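Local coordinates for heroin esterase (Rhodococcus sp., PDB 1LZL), which probably hydrolyses the acetyl ester bonds of heroin and related acetyl esters, as a serine esterase of the alpha/beta hydrolase fold, at residues M40-L51 and E96-R107; P189-M200 and D260-Y269. All coordinates share one frame; numbering follows the deposited sequence. Where two conformers were deposited one is given.

Contact 1: M40-L51 and E96-R107; sequences MLADLSFDGVSL and ESSDPFCVEVAR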
loop_
_atom_site.group_PDB
_atom_site.type_symbol
_atom_site.label_atom_id
_atom_site.label_comp_id
_atom_site.label_asym_id
_atom_site.label_seq_id
_atom_site.Cartn_x
_atom_site.Cartn_y
_atom_site.Cartn_z
ATOM N N MET A 40 -1.013 17.935 -6.205
ATOM C CA MET A 40 -0.419 17.128 -7.269
ATOM C C MET A 40 -1.483 16.632 -8.247
ATOM O O MET A 40 -1.162 16.426 -9.424
ATOM C CB MET A 40 0.375 15.965 -6.669
ATOM C CG MET A 40 -0.141 14.553 -6.908
ATOM S SD MET A 40 0.588 13.384 -5.730
ATOM C CE MET A 40 1.867 14.391 -4.974
ATOM N N LEU A 41 -2.724 16.417 -7.820
ATOM C CA LEU A 41 -3.749 15.882 -8.718
ATOM C C LEU A 41 -4.264 16.902 -9.712
ATOM O O LEU A 41 -4.816 16.590 -10.746
ATOM C CB LEU A 41 -4.926 15.401 -7.863
ATOM C CG LEU A 41 -4.560 14.293 -6.896
ATOM C CD1 LEU A 41 -5.731 13.920 -5.978
ATOM C CD2 LEU A 41 -4.062 13.065 -7.664
ATOM N N ALA A 42 -4.098 18.188 -9.389
ATOM C CA ALA A 42 -4.589 19.253 -10.246
ATOM C C ALA A 42 -4.133 19.221 -11.695
ATOM O O ALA A 42 -4.910 19.497 -12.612
ATOM C CB ALA A 42 -4.119 20.591 -9.668
ATOM N N ASP A 43 -2.861 18.906 -11.887
ATOM C CA ASP A 43 -2.294 18.962 -13.237
ATOM C C ASP A 43 -2.024 17.560 -13.773
ATOM O O ASP A 43 -1.327 17.359 -14.770
ATOM C CB ASP A 43 -1.051 19.867 -13.187
ATOM C CG ASP A 43 -1.270 21.068 -12.273
ATOM O OD1 ASP A 43 -2.200 21.863 -12.572
ATOM O OD2 ASP A 43 -0.548 21.244 -11.257
ATOM N N LEU A 44 -2.573 16.533 -13.116
ATOM C CA LEU A 44 -2.314 15.149 -13.539
ATOM C C LEU A 44 -2.947 14.851 -14.898
ATOM O O LEU A 44 -4.123 15.095 -15.150
ATOM C CB LEU A 44 -2.837 14.149 -12.509
ATOM C CG LEU A 44 -2.764 12.648 -12.799
ATOM C CD1 LEU A 44 -1.308 12.137 -12.896
ATOM C CD2 LEU A 44 -3.475 11.876 -11.697
ATOM N N SER A 45 -2.162 14.274 -15.802
ATOM C CA SER A 45 -2.624 13.858 -17.115
ATOM C C SER A 45 -3.242 12.467 -17.078
ATOM O O SER A 45 -2.661 11.518 -16.518
ATOM C CB SER A 45 -1.451 13.871 -18.133
ATOM O OG SER A 45 -1.875 13.321 -19.362
ATOM N N PHE A 46 -4.411 12.394 -17.707
ATOM C CA PHE A 46 -5.112 11.144 -17.897
ATOM C C PHE A 46 -5.106 10.706 -19.353
ATOM O O PHE A 46 -5.881 9.896 -19.819
ATOM C CB PHE A 46 -6.535 11.283 -17.366
ATOM C CG PHE A 46 -6.648 11.346 -15.854
ATOM C CD1 PHE A 46 -6.348 12.470 -15.125
ATOM C CD2 PHE A 46 -7.065 10.188 -15.182
ATOM C CE1 PHE A 46 -6.453 12.464 -13.745
ATOM C CE2 PHE A 46 -7.194 10.197 -13.796
ATOM C CZ PHE A 46 -6.890 11.337 -13.059
ATOM N N ASP A 47 -4.148 11.262 -20.120
ATOM C CA ASP A 47 -3.990 10.859 -21.514
ATOM C C ASP A 47 -3.767 9.357 -21.620
ATOM O O ASP A 47 -2.976 8.805 -20.873
ATOM C CB ASP A 47 -2.819 11.582 -22.189
ATOM C CG ASP A 47 -2.922 11.498 -23.702
ATOM O OD1 ASP A 47 -3.977 11.852 -24.282
ATOM O OD2 ASP A 47 -1.923 11.060 -24.313
ATOM N N GLY A 48 -4.468 8.732 -22.557
ATOM C CA GLY A 48 -4.417 7.353 -22.886
ATOM C C GLY A 48 -5.120 6.452 -21.890
ATOM O O GLY A 48 -5.003 5.237 -22.029
ATOM N N VAL A 49 -5.819 6.947 -20.894
ATOM C CA VAL A 49 -6.533 6.050 -19.977
ATOM C C VAL A 49 -7.909 6.628 -19.671
ATOM O O VAL A 49 -8.147 7.803 -19.992
ATOM C CB VAL A 49 -5.798 5.798 -18.641
ATOM C CG1 VAL A 49 -4.380 5.320 -18.861
ATOM C CG2 VAL A 49 -5.815 7.055 -17.765
ATOM N N SER A 50 -8.794 5.808 -19.105
ATOM C CA SER A 50 -10.076 6.328 -18.623
ATOM C C SER A 50 -10.355 5.793 -17.205
ATOM O O SER A 50 -9.828 4.733 -16.879
ATOM C CB SER A 50 -11.227 6.050 -19.567
ATOM O OG SER A 50 -11.636 4.712 -19.591
ATOM N N LEU A 51 -11.113 6.535 -16.435
ATOM C CA LEU A 51 -11.426 6.205 -15.039
ATOM C C LEU A 51 -12.923 6.147 -14.901
ATOM O O LEU A 51 -13.643 7.070 -15.321
ATOM C CB LEU A 51 -10.771 7.240 -14.105
ATOM C CG LEU A 51 -10.727 6.939 -12.593
ATOM C CD1 LEU A 51 -9.675 7.743 -11.869
ATOM C CD2 LEU A 51 -12.059 7.224 -11.915
ATOM N N GLU A 96 -8.233 8.733 -4.390
ATOM C CA GLU A 96 -7.759 9.589 -5.504
ATOM C C GLU A 96 -6.307 10.003 -5.327
ATOM O O GLU A 96 -5.591 10.342 -6.279
ATOM C CB GLU A 96 -8.677 10.819 -5.571
ATOM C CG GLU A 96 -8.422 11.761 -6.710
ATOM C CD GLU A 96 -9.027 13.133 -6.439
ATOM O OE1 GLU A 96 -9.702 13.343 -5.397
ATOM O OE2 GLU A 96 -8.808 14.000 -7.324
ATOM N N SER A 97 -5.806 10.021 -4.108
ATOM C CA SER A 97 -4.418 10.418 -3.870
ATOM C C SER A 97 -3.466 9.471 -4.600
ATOM O O SER A 97 -2.332 9.910 -4.856
ATOM C CB SER A 97 -4.090 10.504 -2.372
ATOM O OG SER A 97 -4.042 9.203 -1.797
ATOM N N SER A 98 -3.896 8.253 -4.943
ATOM C CA SER A 98 -3.047 7.343 -5.710
ATOM C C SER A 98 -3.336 7.370 -7.206
ATOM O O SER A 98 -2.750 6.554 -7.947
ATOM C CB SER A 98 -3.200 5.916 -5.189
ATOM O OG SER A 98 -2.665 5.719 -3.915
ATOM N N ASP A 99 -4.181 8.279 -7.665
ATOM C CA ASP A 99 -4.396 8.337 -9.116
ATOM C C ASP A 99 -3.114 8.452 -9.940
ATOM O O ASP A 99 -3.043 7.756 -10.960
ATOM C CB ASP A 99 -5.296 9.532 -9.458
ATOM C CG ASP A 99 -6.773 9.335 -9.281
ATOM O OD1 ASP A 99 -7.255 8.243 -8.873
ATOM O OD2 ASP A 99 -7.547 10.286 -9.572
ATOM N N PRO A 100 -2.092 9.203 -9.559
ATOM C CA PRO A 100 -0.890 9.283 -10.420
ATOM C C PRO A 100 -0.287 7.926 -10.742
ATOM O O PRO A 100 -0.041 7.574 -11.895
ATOM C CB PRO A 100 0.055 10.163 -9.592
ATOM C CG PRO A 100 -0.872 11.080 -8.836
ATOM C CD PRO A 100 -1.959 10.115 -8.398
ATOM N N PHE A 101 -0.105 7.111 -9.706
ATOM C CA PHE A 101 0.486 5.782 -9.890
ATOM C C PHE A 101 -0.450 4.884 -10.685
ATOM O O PHE A 101 -0.003 4.121 -11.553
ATOM C CB PHE A 101 0.836 5.138 -8.530
ATOM C CG PHE A 101 1.472 3.756 -8.668
ATOM C CD1 PHE A 101 2.668 3.622 -9.386
ATOM C CD2 PHE A 101 0.850 2.634 -8.120
ATOM C CE1 PHE A 101 3.236 2.348 -9.525
ATOM C CE2 PHE A 101 1.442 1.368 -8.204
ATOM C CZ PHE A 101 2.634 1.248 -8.926
ATOM N N CYS A 102 -1.747 4.934 -10.383
ATOM C CA CYS A 102 -2.677 4.021 -11.078
ATOM C C CYS A 102 -2.750 4.351 -12.575
ATOM O O CYS A 102 -2.815 3.464 -13.418
ATOM C CB CYS A 102 -4.052 4.088 -10.395
ATOM S SG CYS A 102 -3.961 3.415 -8.705
ATOM N N VAL A 103 -2.736 5.666 -12.882
ATOM C CA VAL A 103 -2.693 6.061 -14.292
ATOM C C VAL A 103 -1.405 5.557 -14.940
ATOM O O VAL A 103 -1.394 5.040 -16.066
ATOM C CB VAL A 103 -2.807 7.589 -14.389
ATOM C CG1 VAL A 103 -2.412 8.107 -15.769
ATOM C CG2 VAL A 103 -4.241 7.998 -14.054
ATOM N N GLU A 104 -0.281 5.704 -14.219
ATOM C CA GLU A 104 0.999 5.235 -14.772
ATOM C C GLU A 104 0.981 3.769 -15.163
ATOM O O GLU A 104 1.435 3.323 -16.230
ATOM C CB GLU A 104 2.146 5.539 -13.764
ATOM C CG GLU A 104 3.508 5.260 -14.403
ATOM C CD GLU A 104 4.726 5.551 -13.552
ATOM O OE1 GLU A 104 4.560 5.534 -12.303
ATOM O OE2 GLU A 104 5.855 5.785 -14.092
ATOM N N VAL A 105 0.446 2.955 -14.240
ATOM C CA VAL A 105 0.393 1.501 -14.491
ATOM C C VAL A 105 -0.506 1.219 -15.706
ATOM O O VAL A 105 -0.141 0.430 -16.579
ATOM C CB VAL A 105 -0.127 0.803 -13.220
ATOM C CG1 VAL A 105 -0.542 -0.621 -13.511
ATOM C CG2 VAL A 105 0.953 0.900 -12.127
ATOM N N ALA A 106 -1.677 1.868 -15.741
ATOM C CA ALA A 106 -2.595 1.583 -16.850
ATOM C C ALA A 106 -1.987 2.031 -18.169
ATOM O O ALA A 106 -1.999 1.346 -19.181
ATOM C CB ALA A 106 -3.931 2.270 -16.645
ATOM N N ARG A 107 -1.401 3.226 -18.202
ATOM C CA ARG A 107 -0.839 3.745 -19.446
ATOM C C ARG A 107 0.413 2.983 -19.868
ATOM O O ARG A 107 0.564 2.611 -21.034
ATOM C CB ARG A 107 -0.559 5.251 -19.249
ATOM C CG ARG A 107 0.047 5.891 -20.494
ATOM C CD ARG A 107 0.631 7.277 -20.231
ATOM N NE ARG A 107 -0.452 8.234 -19.986
ATOM C CZ ARG A 107 -0.439 8.975 -18.881
ATOM N NH1 ARG A 107 0.568 8.832 -18.006
ATOM N NH2 ARG A 107 -1.433 9.824 -18.695
HETATM O O HOH W 1 -0.077 10.876 -15.795
#
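The backbone oxygen D47 O is gripped by two nitrogens of one guanidinium group: R107 NE reaches D47 O at 2.7 Å and R107 NH2 reaches D47 O at 2.9 Å. The NH2 bond lies in the carbonyl plane on a lone pair, whereas NE comes in tilted 25° from that plane. R107 NH2 also donates to S45 O at 3.0 Å, this time from above the carbonyl plane, and a water bridges S45 O to R107 NH1. Both carbonyls sit at the edge of the guanidinium group, near its plane, which fixes its rotation. R107 gets there with CG anti to the backbone N (chi1 179°) and a bend at chi3. Within the loop, D47 N donates to S45 OG in an ST turn, and a type II turn from F46 to V49 passes through G48, whose positive phi suits glycine. Next to the arginine the contact turns apolar. V49 CG1 rests 3.8 Å from A106 CB, and V103 CG2 meets F46 CE2 at 3.7 Å. The F46 ring turns its edge to the carboxylate of D99, the two planes nearly perpendicular; that carboxylate has its salt bridge with R68 on strand 65-72. At the other end the methyls of L41 and L44 close on the P100 ring at about right angles, L41 CD2 lying 3.7 Å from P100 CD, while L41 CD1 lies against the carboxylate end of E96. The segment 40-51, leading from helix 26-41 into the edge strand 49-56, thus lies along helix 99-109 of the alpha/beta hydrolase fold. Because the arginine meets main-chain oxygens, the polar part of the contact depends on the shape of the loop more than on the side chains it carries.

Contact 2: P189-M200 and D260-Y269; sequences PELDDRLETVSM and DPLRDEGIEY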
loop_
_atom_site.group_PDB
_atom_site.type_symbol
_atom_site.label_atom_id
_atom_site.label_comp_id
_atom_site.label_asym_id
_atom_site.label_seq_id
_atom_site.Cartn_x
_atom_site.Cartn_y
_atom_site.Cartn_z
ATOM N N PRO A 189 5.734 -1.180 3.255
ATOM C CA PRO A 189 4.519 -1.597 3.962
ATOM C C PRO A 189 4.552 -1.436 5.472
ATOM O O PRO A 189 5.626 -1.597 6.081
ATOM C CB PRO A 189 4.446 -3.118 3.621
ATOM C CG PRO A 189 5.881 -3.511 3.382
ATOM C CD PRO A 189 6.473 -2.316 2.646
ATOM N N GLU A 190 3.404 -1.192 6.104
ATOM C CA GLU A 190 3.175 -1.098 7.542
ATOM C C GLU A 190 2.547 -2.416 7.974
ATOM O O GLU A 190 1.359 -2.668 7.711
ATOM C CB GLU A 190 2.273 0.095 7.825
ATOM C CG GLU A 190 1.973 0.317 9.302
ATOM C CD GLU A 190 1.119 1.542 9.548
ATOM O OE1 GLU A 190 0.672 2.206 8.604
ATOM O OE2 GLU A 190 0.908 1.810 10.760
ATOM N N LEU A 191 3.363 -3.276 8.626
ATOM C CA LEU A 191 3.020 -4.704 8.777
ATOM C C LEU A 191 2.922 -5.203 10.218
ATOM O O LEU A 191 2.307 -6.218 10.482
ATOM C CB LEU A 191 4.070 -5.567 8.064
ATOM C CG LEU A 191 4.183 -5.401 6.543
ATOM C CD1 LEU A 191 5.491 -6.010 6.049
ATOM C CD2 LEU A 191 2.977 -6.001 5.845
ATOM N N ASP A 192 3.591 -4.491 11.148
ATOM C CA ASP A 192 3.765 -5.063 12.498
ATOM C C ASP A 192 3.421 -4.052 13.572
ATOM O O ASP A 192 4.078 -3.012 13.636
ATOM C CB ASP A 192 5.250 -5.484 12.607
ATOM C CG ASP A 192 5.532 -6.371 13.807
ATOM O OD1 ASP A 192 4.663 -6.358 14.720
ATOM O OD2 ASP A 192 6.575 -7.047 13.870
ATOM N N ASP A 193 2.398 -4.327 14.383
ATOM C CA ASP A 193 1.959 -3.355 15.389
ATOM C C ASP A 193 2.897 -3.339 16.587
ATOM O O ASP A 193 2.733 -2.453 17.426
ATOM C CB ASP A 193 0.541 -3.688 15.872
ATOM C CG ASP A 193 0.506 -5.074 16.478
ATOM O OD1 ASP A 193 0.798 -6.075 15.807
ATOM O OD2 ASP A 193 0.186 -5.126 17.687
ATOM N N ARG A 194 3.807 -4.287 16.675
ATOM C CA ARG A 194 4.549 -4.448 17.948
ATOM C C ARG A 194 5.636 -3.417 18.081
ATOM O O ARG A 194 6.095 -3.191 19.233
ATOM C CB ARG A 194 5.112 -5.863 18.014
ATOM C CG ARG A 194 4.003 -6.870 18.164
ATOM C CD ARG A 194 4.421 -8.281 17.890
ATOM N NE ARG A 194 4.921 -8.489 16.534
ATOM C CZ ARG A 194 5.298 -9.650 16.028
ATOM N NH1 ARG A 194 5.249 -10.783 16.721
ATOM N NH2 ARG A 194 5.729 -9.678 14.770
ATOM N N LEU A 195 6.118 -2.766 17.049
ATOM C CA LEU A 195 7.076 -1.644 17.176
ATOM C C LEU A 195 8.359 -2.050 17.903
ATOM O O LEU A 195 8.898 -1.253 18.677
ATOM C CB LEU A 195 6.406 -0.392 17.791
ATOM C CG LEU A 195 4.996 -0.069 17.261
ATOM C CD1 LEU A 195 4.476 1.264 17.822
ATOM C CD2 LEU A 195 4.959 -0.042 15.744
ATOM N N GLU A 196 8.809 -3.281 17.622
ATOM C CA GLU A 196 9.988 -3.799 18.360
ATOM C C GLU A 196 11.235 -3.953 17.536
ATOM O O GLU A 196 12.301 -4.293 18.072
ATOM C CB GLU A 196 9.644 -5.159 18.985
ATOM C CG GLU A 196 9.268 -6.322 18.055
ATOM C CD GLU A 196 8.579 -7.468 18.772
ATOM O OE1 GLU A 196 8.320 -7.398 20.007
ATOM O OE2 GLU A 196 8.268 -8.504 18.132
ATOM N N THR A 197 11.159 -3.691 16.235
ATOM C CA THR A 197 12.377 -3.707 15.434
ATOM C C THR A 197 13.298 -2.553 15.799
ATOM O O THR A 197 12.892 -1.507 16.323
ATOM C CB THR A 197 12.002 -3.617 13.933
ATOM O OG1 THR A 197 11.277 -2.394 13.761
ATOM C CG2 THR A 197 11.175 -4.802 13.490
ATOM N N VAL A 198 14.580 -2.716 15.427
ATOM C CA VAL A 198 15.514 -1.590 15.657
ATOM C C VAL A 198 15.072 -0.335 14.940
ATOM O O VAL A 198 15.124 0.777 15.544
ATOM C CB VAL A 198 16.937 -1.955 15.197
ATOM C CG1 VAL A 198 17.877 -0.759 15.298
ATOM C CG2 VAL A 198 17.433 -3.116 16.045
ATOM N N SER A 199 14.636 -0.389 13.675
ATOM C CA SER A 199 14.253 0.882 13.044
ATOM C C SER A 199 13.081 1.537 13.787
ATOM O O SER A 199 13.001 2.761 13.794
ATOM C CB SER A 199 13.995 0.679 11.560
ATOM O OG SER A 199 12.979 -0.307 11.291
ATOM N N MET A 200 12.216 0.665 14.320
ATOM C CA MET A 200 11.031 1.233 14.997
ATOM C C MET A 200 11.424 1.796 16.357
ATOM O O MET A 200 10.755 2.764 16.812
ATOM C CB MET A 200 9.964 0.183 15.121
ATOM C CG MET A 200 8.518 0.429 14.929
ATOM S SD MET A 200 7.938 1.989 14.329
ATOM C CE MET A 200 7.156 1.484 12.793
ATOM N N ASP A 260 13.233 4.997 7.117
ATOM C CA ASP A 260 11.852 4.700 7.466
ATOM C C ASP A 260 11.748 3.814 8.675
ATOM O O ASP A 260 12.353 2.697 8.750
ATOM C CB ASP A 260 11.231 4.005 6.250
ATOM C CG ASP A 260 9.749 3.742 6.332
ATOM O OD1 ASP A 260 9.135 3.961 7.403
ATOM O OD2 ASP A 260 9.204 3.356 5.286
ATOM N N PRO A 261 10.986 4.125 9.721
ATOM C CA PRO A 261 10.818 3.213 10.848
ATOM C C PRO A 261 10.249 1.850 10.401
ATOM O O PRO A 261 10.460 0.851 11.076
ATOM C CB PRO A 261 9.727 3.873 11.718
ATOM C CG PRO A 261 9.375 5.124 11.052
ATOM C CD PRO A 261 10.224 5.392 9.858
ATOM N N LEU A 262 9.521 1.774 9.306
ATOM C CA LEU A 262 8.950 0.520 8.793
ATOM C C LEU A 262 9.992 -0.344 8.107
ATOM O O LEU A 262 9.668 -1.479 7.677
ATOM C CB LEU A 262 7.856 0.874 7.783
ATOM C CG LEU A 262 6.674 1.698 8.333
ATOM C CD1 LEU A 262 5.709 2.056 7.221
ATOM C CD2 LEU A 262 5.982 0.922 9.438
ATOM N N ARG A 263 11.218 0.140 7.936
ATOM C CA ARG A 263 12.191 -0.599 7.113
ATOM C C ARG A 263 12.403 -2.016 7.589
ATOM O O ARG A 263 12.360 -2.987 6.814
ATOM C CB ARG A 263 13.517 0.205 7.173
ATOM C CG ARG A 263 14.656 -0.438 6.378
ATOM C CD ARG A 263 15.971 0.227 6.878
ATOM N NE ARG A 263 16.317 -0.277 8.190
ATOM C CZ ARG A 263 17.106 0.387 9.063
ATOM N NH1 ARG A 263 17.595 1.583 8.744
ATOM N NH2 ARG A 263 17.358 -0.189 10.232
ATOM N N ASP A 264 12.679 -2.196 8.892
ATOM C CA ASP A 264 13.079 -3.529 9.322
ATOM C C ASP A 264 11.901 -4.483 9.217
ATOM O O ASP A 264 12.152 -5.648 8.828
ATOM C CB ASP A 264 13.584 -3.519 10.772
ATOM C CG ASP A 264 14.899 -2.791 10.956
ATOM O OD1 ASP A 264 15.509 -2.312 9.978
ATOM O OD2 ASP A 264 15.313 -2.680 12.131
ATOM N N GLU A 265 10.658 -4.099 9.536
ATOM C CA GLU A 265 9.580 -5.099 9.461
ATOM C C GLU A 265 9.356 -5.495 8.018
ATOM O O GLU A 265 8.954 -6.610 7.720
ATOM C CB GLU A 265 8.331 -4.539 10.150
ATOM C CG GLU A 265 7.626 -3.411 9.420
ATOM C CD GLU A 265 6.802 -2.570 10.408
ATOM O OE1 GLU A 265 7.425 -2.056 11.357
ATOM O OE2 GLU A 265 5.563 -2.454 10.237
ATOM N N GLY A 266 9.618 -4.580 7.051
ATOM C CA GLY A 266 9.502 -4.912 5.645
ATOM C C GLY A 266 10.549 -5.916 5.232
ATOM O O GLY A 266 10.261 -6.954 4.597
ATOM N N ILE A 267 11.830 -5.677 5.595
ATOM C CA ILE A 267 12.898 -6.639 5.261
ATOM C C ILE A 267 12.619 -7.975 5.939
ATOM O O ILE A 267 12.775 -9.007 5.287
ATOM C CB ILE A 267 14.276 -6.066 5.688
ATOM C CG1 ILE A 267 14.618 -4.814 4.903
ATOM C CG2 ILE A 267 15.390 -7.109 5.562
ATOM C CD1 ILE A 267 15.846 -4.052 5.364
ATOM N N GLU A 268 12.195 -7.963 7.213
ATOM C CA GLU A 268 11.930 -9.240 7.879
ATOM C C GLU A 268 10.799 -10.019 7.247
ATOM O O GLU A 268 10.863 -11.236 7.149
ATOM C CB GLU A 268 11.576 -8.988 9.383
ATOM C CG GLU A 268 12.806 -8.572 10.164
ATOM C CD GLU A 268 12.556 -8.226 11.628
ATOM O OE1 GLU A 268 11.375 -8.301 12.099
ATOM O OE2 GLU A 268 13.552 -7.869 12.297
ATOM N N TYR A 269 9.755 -9.316 6.805
ATOM C CA TYR A 269 8.641 -10.053 6.160
ATOM C C TYR A 269 9.093 -10.658 4.852
ATOM O O TYR A 269 8.781 -11.805 4.504
ATOM C CB TYR A 269 7.488 -9.107 5.927
ATOM C CG TYR A 269 6.146 -9.748 5.625
ATOM C CD1 TYR A 269 5.496 -10.483 6.604
ATOM C CD2 TYR A 269 5.520 -9.604 4.369
ATOM C CE1 TYR A 269 4.267 -11.070 6.345
ATOM C CE2 TYR A 269 4.275 -10.175 4.107
ATOM C CZ TYR A 269 3.666 -10.909 5.127
ATOM O OH TYR A 269 2.426 -11.497 4.882
HETATM O O HOH W 2 8.363 -1.410 5.147
HETATM O O HOH W 3 4.433 -0.636 11.931
HETATM O O HOH W 4 6.827 -2.564 13.923
HETATM O O HOH W 5 8.607 -7.341 11.991
HETATM O O HOH W 6 10.036 -1.894 11.311
#
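Over one face of the R263 guanidinium group, toward its rim, lies S199 CB, while D264 OD1 sits at the edge in plane, taking bonds from both R263 NE and NH2. The other oxygen, D264 OD2, accepts from S199 N at 2.8 Å, met from well above the carboxylate plane. S199 answers with its hydroxyl: placed between the backbone N and the carbonyl carbon (chi1 57°), S199 OG donates to P261 O at 2.8 Å and accepts from D264 N at 3.1 Å. With an alanine in place of D264, S199 N would probably lose its acceptor and R263 its carboxylate, leaving the guanidinium held less firmly, by E258 O. Deeper in, E265 OE2 takes L191 N at 2.8 Å on its anti lone pair and D192 N at 3.0 Å from above the carboxylate plane. Waters link both E265 oxygens to D192 O, and another ties E265 OE1 to T197 OG1 and P261 O. Apolar groups fill in around this: M200 CE lies 3.6 Å from L262 CD2, and L191 CD1 packs 3.7 Å from Y269 CB. D260 OD1 caps the turn by accepting from L262 N, while D260 OD2 is hydrogen-bonded to H290, consistent with the acid of a Ser-His-Asp triad whose nucleophile would be S160. E190 and S160 share a backbone hydrogen bond, so the loop after strand 183-187 borders the probable active site. Buried main-chain N-H groups of that loop and of the start of helix 198-202 thus find carboxylate acceptors on helix 263-275, which would favour ionised acids at D264 and E265.

The two contacts lie on opposite sides of the chain's centre, their own centres about 30 Å apart, and share no helix or strand. Contact 1 is the more superficial, partly buried where the first strand of the sheet and the loop before it meet a helix; contact 2 is mostly buried, joining loops and helix starts beyond strands 183-187 and 252-257. Their polar chemistry is reversed: a cationic side chain donates to loop carbonyls in contact 1, whereas carboxylates accept from main-chain N-H groups in contact 2. Water is also more prominent in contact 2, which includes the probable triad acid, while contact 1 is structural packing.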